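Local structure of lipoate-protein ligase, putative (Streptococcus pneumoniae, 1VQZ) at residues 254-262 against 271-279; 291-300 against 318-328. The protein is a putative member of the lipoate-protein ligase family, with a lipoyl ligase A/B domain followed by a smaller bacterial C-terminal accessory domain. All coordinates share one frame; numbering follows the deposited sequence.

Both contacts belong to the C-terminal part of the chain and follow one another along it, with centres about 19 Å apart; they touch where Val271 CG2 packs on Phe291 CD2. Contact 1 joins neighbouring strands of a four-stranded sheet and is partly buried; regular backbone bonds hold the strands, and the exposed end at 257-259 continues them through a bulge and the Asn259 side chain. Contact 2, none of whose touching residues is exposed, joins two largely irregular segments through aromatic packing, a few backbone bonds and several waters. Each has one arginine-glutamate pair near residues of the N-terminal part, and helix 332-339 packs against both.

Contact 1. Residues 254-262 against 271-279; sequences KSPEFNVRR and VEVFANVTE
Arg262 and Val273 exchange two backbone hydrogen bonds at one end of this antiparallel pairing, and Ala275 N donates to Val260 O (2.8 Å) in the next hydrogen-bonded pair. Between them, Arg261 and Phe274 form a non-hydrogen-bonded pair. The regular pattern ends at a classic beta bulge, where Asn259 N and Val260 N both donate to Ala275 O. The Asn259 side chain then continues the bonding: its OD1 accepts from Val277 N at 2.8 Å, while its ND2 donates to Val277 O (2.7 Å) in a nearly straight bond lying in the amide plane. CG of Asn259 sits between its own backbone N and carbonyl carbon (chi1 56°), which brings the amide alongside Val277. Beyond the bulge, a water donates to both Glu257 O and Phe274 O.

Apolar contacts gather around Phe274. Its ring presents an edge to the face of Phe258 in a T-shaped pair, CD2 standing over the centre of that ring, with centroids 4.8 Å apart and planes at 70°. Pro256 CG meets Phe274 CB at 3.6 Å, and Arg261 CG lies over a face of the Phe274 ring as a CH-pi contact.

The charged contact is a side-on salt bridge. Arg261 NE reaches the anti lone pair of Glu272 OE2 at 2.7 Å, and Arg261 NH2 meets the same oxygen at 3.1 Å from above the carboxylate, whose plane stands 85° from the guanidinium. Asn60 ND2 donates a hydrogen bond to Glu272 OE1, Arg261 NH1 is hydrogen-bonded to Lys180 O, and Phe181 makes a cation-pi contact with the arginine.

Two donors from Arg261 and one from Asn60 would therefore favour an ionised Glu272, while the Asn259 amide carries strand-like bonding past the bulge.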
# COMPACT_ATOMS: atom_id res chain seq x y z
N LYS A 254 -18.71 6.36 0.09
CA LYS A 254 -20.08 6.13 0.52
C LYS A 254 -20.25 4.79 1.21
O LYS A 254 -19.66 3.79 0.83
CB LYS A 254 -21.04 6.23 -0.68
N SER A 255 -21.11 4.77 2.22
CA SER A 255 -21.50 3.51 2.86
C SER A 255 -22.29 2.65 1.89
O SER A 255 -23.07 3.19 1.12
CB SER A 255 -22.36 3.78 4.08
OG SER A 255 -21.75 4.78 4.88
N PRO A 256 -22.09 1.32 1.91
CA PRO A 256 -22.90 0.45 1.03
C PRO A 256 -24.31 0.20 1.56
O PRO A 256 -24.61 0.48 2.72
CB PRO A 256 -22.10 -0.86 1.00
CG PRO A 256 -21.39 -0.89 2.35
CD PRO A 256 -21.12 0.56 2.72
N GLU A 257 -25.18 -0.32 0.71
CA GLU A 257 -26.45 -0.83 1.18
C GLU A 257 -26.23 -2.16 1.91
O GLU A 257 -25.58 -3.05 1.39
CB GLU A 257 -27.43 -0.97 0.01
CG GLU A 257 -27.75 0.36 -0.70
CD GLU A 257 -28.34 1.40 0.25
OE1 GLU A 257 -29.31 1.06 0.97
OE2 GLU A 257 -27.82 2.55 0.29
N PHE A 258 -26.73 -2.26 3.14
CA PHE A 258 -26.53 -3.50 3.91
C PHE A 258 -27.57 -3.65 4.96
O PHE A 258 -28.10 -2.68 5.46
CB PHE A 258 -25.13 -3.57 4.55
CG PHE A 258 -24.91 -2.58 5.67
CD1 PHE A 258 -24.56 -1.26 5.40
CD2 PHE A 258 -25.06 -2.98 7.00
CE1 PHE A 258 -24.34 -0.35 6.43
CE2 PHE A 258 -24.88 -2.06 8.06
CZ PHE A 258 -24.53 -0.75 7.78
N ASN A 259 -27.94 -4.88 5.24
CA ASN A 259 -28.77 -5.17 6.38
C ASN A 259 -28.01 -6.07 7.33
O ASN A 259 -28.56 -6.50 8.33
CB ASN A 259 -30.15 -5.75 5.97
CG ASN A 259 -30.06 -7.01 5.09
OD1 ASN A 259 -28.97 -7.50 4.78
ND2 ASN A 259 -31.23 -7.52 4.67
N VAL A 260 -26.74 -6.38 7.01
CA VAL A 260 -25.87 -7.12 7.93
C VAL A 260 -24.48 -6.45 7.96
O VAL A 260 -23.92 -6.12 6.89
CB VAL A 260 -25.65 -8.57 7.51
CG1 VAL A 260 -24.59 -9.24 8.43
CG2 VAL A 260 -26.92 -9.35 7.53
N ARG A 261 -23.94 -6.28 9.17
CA ARG A 261 -22.54 -5.92 9.35
C ARG A 261 -21.88 -6.87 10.34
O ARG A 261 -22.43 -7.16 11.40
CB ARG A 261 -22.34 -4.48 9.82
CG ARG A 261 -20.82 -4.13 10.02
CD ARG A 261 -20.56 -3.21 11.20
NE ARG A 261 -19.13 -3.12 11.54
CZ ARG A 261 -18.52 -3.71 12.58
NH1 ARG A 261 -19.21 -4.44 13.45
NH2 ARG A 261 -17.22 -3.54 12.75
N ARG A 262 -20.70 -7.36 9.95
CA ARG A 262 -19.88 -8.17 10.82
C ARG A 262 -18.43 -7.66 10.81
O ARG A 262 -17.99 -7.05 9.83
CB ARG A 262 -19.95 -9.63 10.35
CG ARG A 262 -21.34 -10.26 10.58
CD ARG A 262 -21.42 -11.64 9.89
NE ARG A 262 -20.48 -12.61 10.44
CZ ARG A 262 -20.64 -13.30 11.57
NH1 ARG A 262 -21.71 -13.13 12.34
NH2 ARG A 262 -19.70 -14.16 11.95
N VAL A 271 -11.12 -7.72 9.23
CA VAL A 271 -12.07 -7.90 8.12
C VAL A 271 -13.47 -7.46 8.57
O VAL A 271 -14.02 -7.97 9.54
CB VAL A 271 -12.13 -9.36 7.61
CG1 VAL A 271 -13.15 -9.50 6.49
CG2 VAL A 271 -10.77 -9.85 7.19
N GLU A 272 -14.01 -6.47 7.86
CA GLU A 272 -15.33 -5.89 8.11
C GLU A 272 -16.21 -6.09 6.89
O GLU A 272 -15.87 -5.68 5.79
CB GLU A 272 -15.21 -4.42 8.40
CG GLU A 272 -16.53 -3.78 8.94
CD GLU A 272 -16.40 -2.30 9.27
OE1 GLU A 272 -15.59 -1.59 8.59
OE2 GLU A 272 -17.14 -1.83 10.19
N VAL A 273 -17.35 -6.73 7.09
CA VAL A 273 -18.22 -7.13 6.01
C VAL A 273 -19.58 -6.45 6.10
O VAL A 273 -20.29 -6.58 7.08
CB VAL A 273 -18.46 -8.63 6.02
CG1 VAL A 273 -19.42 -9.02 4.86
CG2 VAL A 273 -17.16 -9.39 5.98
N PHE A 274 -19.95 -5.74 5.05
CA PHE A 274 -21.29 -5.17 4.97
C PHE A 274 -22.08 -5.94 3.87
O PHE A 274 -21.78 -5.82 2.69
CB PHE A 274 -21.23 -3.67 4.62
CG PHE A 274 -20.52 -2.81 5.64
CD1 PHE A 274 -19.16 -2.64 5.60
CD2 PHE A 274 -21.24 -2.13 6.61
CE1 PHE A 274 -18.51 -1.81 6.51
CE2 PHE A 274 -20.60 -1.32 7.55
CZ PHE A 274 -19.22 -1.16 7.48
N ALA A 275 -23.08 -6.70 4.27
CA ALA A 275 -23.85 -7.52 3.32
C ALA A 275 -25.32 -7.16 3.30
O ALA A 275 -25.92 -6.94 4.37
CB ALA A 275 -23.70 -8.97 3.64
N ASN A 276 -25.88 -7.10 2.09
CA ASN A 276 -27.32 -7.00 1.88
C ASN A 276 -27.86 -8.36 1.47
O ASN A 276 -27.55 -8.87 0.39
CB ASN A 276 -27.61 -5.97 0.78
CG ASN A 276 -28.97 -5.39 0.89
OD1 ASN A 276 -29.44 -5.10 1.99
ND2 ASN A 276 -29.62 -5.21 -0.23
N VAL A 277 -28.63 -8.96 2.38
CA VAL A 277 -29.14 -10.32 2.26
C VAL A 277 -30.65 -10.22 2.07
O VAL A 277 -31.36 -9.60 2.88
CB VAL A 277 -28.81 -11.16 3.52
CG1 VAL A 277 -29.47 -12.57 3.44
CG2 VAL A 277 -27.29 -11.27 3.73
N THR A 278 -31.10 -10.76 0.95
CA THR A 278 -32.52 -10.76 0.58
C THR A 278 -32.82 -12.17 0.11
O THR A 278 -31.98 -12.81 -0.53
CB THR A 278 -32.81 -9.78 -0.57
OG1 THR A 278 -32.11 -10.22 -1.74
CG2 THR A 278 -32.34 -8.40 -0.25
N GLU A 279 -33.98 -12.68 0.48
CA GLU A 279 -34.36 -14.03 0.11
C GLU A 279 -33.27 -15.06 0.43
O GLU A 279 -33.02 -15.98 -0.34
CB GLU A 279 -34.75 -14.05 -1.39
CG GLU A 279 -36.11 -13.34 -1.65
O HOH W 1 -23.39 -4.48 0.84

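Contact 2. Residues 291-300 against 318-328; sequences FFGIEDVAAV and LKTIDITRYFA. With EDO (1,2-ethanediol), chain S.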
# COMPACT_ATOMS: atom_id res chain seq x y z
N PHE A 291 -6.33 -5.94 6.16
CA PHE A 291 -5.71 -7.12 5.55
C PHE A 291 -4.94 -6.69 4.28
O PHE A 291 -5.17 -5.64 3.68
CB PHE A 291 -6.77 -8.16 5.16
CG PHE A 291 -7.87 -7.63 4.26
CD1 PHE A 291 -7.72 -7.62 2.87
CD2 PHE A 291 -9.02 -7.12 4.80
CE1 PHE A 291 -8.71 -7.12 2.02
CE2 PHE A 291 -10.05 -6.64 3.95
CZ PHE A 291 -9.86 -6.60 2.57
N PHE A 292 -3.97 -7.50 3.91
CA PHE A 292 -3.24 -7.25 2.70
C PHE A 292 -3.51 -8.34 1.70
O PHE A 292 -3.42 -9.49 2.02
CB PHE A 292 -1.74 -7.21 2.95
CG PHE A 292 -0.97 -7.07 1.70
CD1 PHE A 292 -0.87 -5.82 1.09
CD2 PHE A 292 -0.47 -8.19 1.04
CE1 PHE A 292 -0.22 -5.68 -0.12
CE2 PHE A 292 0.19 -8.05 -0.19
CZ PHE A 292 0.30 -6.79 -0.76
N GLY A 293 -3.77 -7.93 0.45
CA GLY A 293 -3.82 -8.82 -0.68
C GLY A 293 -3.24 -8.07 -1.85
O GLY A 293 -3.39 -6.82 -1.98
N ILE A 294 -2.59 -8.81 -2.72
CA ILE A 294 -1.93 -8.22 -3.91
C ILE A 294 -2.96 -7.67 -4.91
O ILE A 294 -2.67 -6.72 -5.62
CB ILE A 294 -1.02 -9.25 -4.62
CG1 ILE A 294 0.21 -9.55 -3.79
CG2 ILE A 294 -0.53 -8.71 -5.95
CD1 ILE A 294 0.85 -10.87 -4.19
N GLU A 295 -4.11 -8.32 -4.98
CA GLU A 295 -5.26 -7.95 -5.83
C GLU A 295 -6.43 -7.50 -5.01
O GLU A 295 -6.61 -7.95 -3.90
CB GLU A 295 -5.73 -9.11 -6.72
CG GLU A 295 -4.64 -9.64 -7.57
CD GLU A 295 -5.14 -10.50 -8.72
OE1 GLU A 295 -5.87 -10.00 -9.57
OE2 GLU A 295 -4.71 -11.65 -8.79
N ASP A 296 -7.19 -6.59 -5.61
CA ASP A 296 -8.42 -5.97 -5.07
C ASP A 296 -9.47 -7.01 -4.61
O ASP A 296 -9.78 -7.95 -5.33
CB ASP A 296 -9.02 -5.08 -6.14
CG ASP A 296 -9.94 -4.03 -5.59
OD1 ASP A 296 -10.99 -4.37 -5.04
OD2 ASP A 296 -9.61 -2.83 -5.75
N VAL A 297 -9.98 -6.80 -3.41
CA VAL A 297 -10.99 -7.66 -2.78
C VAL A 297 -12.33 -7.69 -3.55
O VAL A 297 -13.17 -8.56 -3.30
CB VAL A 297 -11.17 -7.31 -1.23
CG1 VAL A 297 -12.08 -6.15 -1.03
CG2 VAL A 297 -11.68 -8.49 -0.46
N ALA A 298 -12.50 -6.80 -4.53
CA ALA A 298 -13.70 -6.81 -5.38
C ALA A 298 -13.99 -8.17 -5.99
O ALA A 298 -15.17 -8.55 -6.09
CB ALA A 298 -13.60 -5.77 -6.49
N ALA A 299 -12.94 -8.89 -6.39
CA ALA A 299 -13.05 -10.25 -6.92
C ALA A 299 -13.70 -11.24 -5.96
O ALA A 299 -14.43 -12.12 -6.37
CB ALA A 299 -11.70 -10.77 -7.37
N VAL A 300 -13.46 -11.09 -4.67
CA VAL A 300 -14.10 -11.93 -3.67
C VAL A 300 -15.59 -11.54 -3.48
O VAL A 300 -16.50 -12.41 -3.48
CB VAL A 300 -13.33 -11.86 -2.34
CG1 VAL A 300 -13.97 -12.72 -1.28
CG2 VAL A 300 -11.85 -12.25 -2.56
N LEU A 318 -15.71 -19.74 -1.72
CA LEU A 318 -14.36 -19.26 -1.48
C LEU A 318 -13.29 -20.26 -1.92
O LEU A 318 -12.14 -19.88 -2.26
CB LEU A 318 -14.18 -18.86 -0.03
CG LEU A 318 -14.94 -17.62 0.46
CD1 LEU A 318 -14.73 -17.51 1.99
CD2 LEU A 318 -14.45 -16.37 -0.23
N LYS A 319 -13.63 -21.55 -1.88
CA LYS A 319 -12.73 -22.61 -2.36
C LYS A 319 -12.67 -22.69 -3.90
O LYS A 319 -11.99 -23.57 -4.43
CB LYS A 319 -13.09 -23.99 -1.79
CG LYS A 319 -13.31 -23.97 -0.30
CD LYS A 319 -13.32 -25.26 0.40
CE LYS A 319 -11.95 -25.56 1.03
NZ LYS A 319 -11.35 -24.36 1.74
N THR A 320 -13.37 -21.80 -4.61
CA THR A 320 -13.27 -21.71 -6.08
C THR A 320 -12.30 -20.60 -6.52
O THR A 320 -12.15 -20.33 -7.71
CB THR A 320 -14.63 -21.49 -6.78
OG1 THR A 320 -15.12 -20.18 -6.46
CG2 THR A 320 -15.63 -22.52 -6.37
N ILE A 321 -11.63 -19.97 -5.56
CA ILE A 321 -10.66 -18.90 -5.85
C ILE A 321 -9.43 -19.03 -5.00
O ILE A 321 -9.48 -19.67 -3.96
CB ILE A 321 -11.28 -17.50 -5.61
CG1 ILE A 321 -11.74 -17.34 -4.15
CG2 ILE A 321 -12.42 -17.30 -6.60
CD1 ILE A 321 -11.73 -15.97 -3.64
N ASP A 322 -8.34 -18.44 -5.47
CA ASP A 322 -7.10 -18.31 -4.72
C ASP A 322 -7.17 -17.21 -3.66
O ASP A 322 -6.93 -16.02 -3.93
CB ASP A 322 -5.96 -18.06 -5.69
CG ASP A 322 -4.61 -18.14 -5.04
OD1 ASP A 322 -4.53 -18.33 -3.80
OD2 ASP A 322 -3.63 -18.01 -5.78
N ILE A 323 -7.41 -17.63 -2.43
CA ILE A 323 -7.69 -16.72 -1.35
C ILE A 323 -6.45 -15.90 -1.01
O ILE A 323 -6.56 -14.73 -0.52
CB ILE A 323 -8.22 -17.46 -0.07
CG1 ILE A 323 -8.92 -16.50 0.89
CG2 ILE A 323 -7.10 -18.21 0.65
CD1 ILE A 323 -10.28 -15.98 0.41
N THR A 324 -5.28 -16.47 -1.30
CA THR A 324 -4.01 -15.85 -0.93
C THR A 324 -3.73 -14.59 -1.75
O THR A 324 -2.91 -13.75 -1.32
CB THR A 324 -2.82 -16.83 -1.04
OG1 THR A 324 -2.55 -17.20 -2.41
CG2 THR A 324 -3.17 -18.06 -0.24
N ARG A 325 -4.44 -14.42 -2.87
CA ARG A 325 -4.28 -13.20 -3.66
C ARG A 325 -4.97 -12.05 -3.00
O ARG A 325 -4.65 -10.91 -3.31
CB ARG A 325 -4.85 -13.37 -5.06
CG ARG A 325 -4.21 -14.51 -5.88
CD ARG A 325 -2.78 -14.16 -6.24
NE ARG A 325 -2.70 -13.18 -7.31
CZ ARG A 325 -1.57 -12.65 -7.79
NH1 ARG A 325 -0.38 -13.01 -7.30
NH2 ARG A 325 -1.63 -11.79 -8.79
N TYR A 326 -5.90 -12.34 -2.09
CA TYR A 326 -6.83 -11.31 -1.53
C TYR A 326 -6.64 -11.03 -0.04
O TYR A 326 -6.80 -9.86 0.41
CB TYR A 326 -8.27 -11.72 -1.83
CG TYR A 326 -8.47 -11.95 -3.30
CD1 TYR A 326 -8.45 -10.87 -4.19
CD2 TYR A 326 -8.59 -13.23 -3.82
CE1 TYR A 326 -8.59 -11.07 -5.55
CE2 TYR A 326 -8.73 -13.46 -5.17
CZ TYR A 326 -8.71 -12.39 -6.04
OH TYR A 326 -8.79 -12.61 -7.37
N PHE A 327 -6.39 -12.09 0.72
CA PHE A 327 -6.21 -11.99 2.18
C PHE A 327 -4.99 -12.78 2.61
O PHE A 327 -5.07 -13.96 2.88
CB PHE A 327 -7.44 -12.48 2.97
CG PHE A 327 -8.77 -11.90 2.52
CD1 PHE A 327 -9.54 -12.55 1.56
CD2 PHE A 327 -9.29 -10.78 3.11
CE1 PHE A 327 -10.80 -12.04 1.17
CE2 PHE A 327 -10.51 -10.28 2.75
CZ PHE A 327 -11.27 -10.90 1.75
N ALA A 328 -3.83 -12.14 2.62
CA ALA A 328 -2.61 -12.84 3.02
C ALA A 328 -2.67 -13.20 4.52
O ALA A 328 -2.99 -12.35 5.38
CB ALA A 328 -1.35 -11.99 2.70
C1 EDO S . -12.76 -1.21 -3.85
O1 EDO S . -12.89 -2.64 -4.22
C2 EDO S . -11.55 -0.77 -2.98
O2 EDO S . -10.98 0.56 -3.16
O HOH W 2 -3.37 -9.93 5.50
O HOH W 3 -1.76 -11.40 -1.71
O HOH W 4 -7.36 -7.57 -1.07
O HOH W 5 -8.43 -10.64 -8.90
O HOH W 6 -6.56 -13.80 -8.88
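Phe327 lies against Phe291 and Val297 in the tightly packed part of this contact. The two phenylalanine rings are inclined at 49°, and CE2 of Phe327 stands 3.6 Å above the centre of the Phe291 ring. Val297 CG2 approaches Phe327 CZ to 3.3 Å. Val300 fills the angle between the aromatic side chains: CG2, placed anti to its carbonyl carbon, rests over a face of the Tyr326 ring, 3.5 Å from Tyr326 CG, and also touches Phe327 CE1, while CG1 turns to Leu318 CD2. Ile335 of helix 332-339 adds to the packing on Phe327 and Leu318. A water at the edge of the Phe291 ring donates to both Glu295 O and Tyr326 O.

Gly293 CA comes to 3.3 Å from Tyr326 O, a CA-H...O contact. Flanking it, Ala328 N donates to Phe292 O (2.7 Å) and Glu295 N to Arg325 O.

The other side is wetter and polar. Arg325 is bent at chi2 and chi3 (-69° and -75°), bringing NE and NH2 to a single oxygen, Glu295 OE2; NE (2.9 Å) meets the anti lone pair of that oxygen, and NH2 comes from above the carboxylate, which stands nearly perpendicular to the guanidinium. Ile294 CG2 lies over the rim of one guanidinium face, and Tyr150 of strand 141-151 makes a cation-pi contact with the arginine. Two waters link the Glu295 carboxylate to Tyr326 OH.

Short local motifs frame these loops. Asp296 OD1 accepts from Ala298 N, a capping bond at the turn leading into helix 298-304; a 1,2-ethanediol, probably from the crystallisation liquor, donates to the same oxygen. In the partner segment, Asp322 OD1 accepts from Thr324 N in an Asx turn that leads into the helix-like turn carrying Arg325.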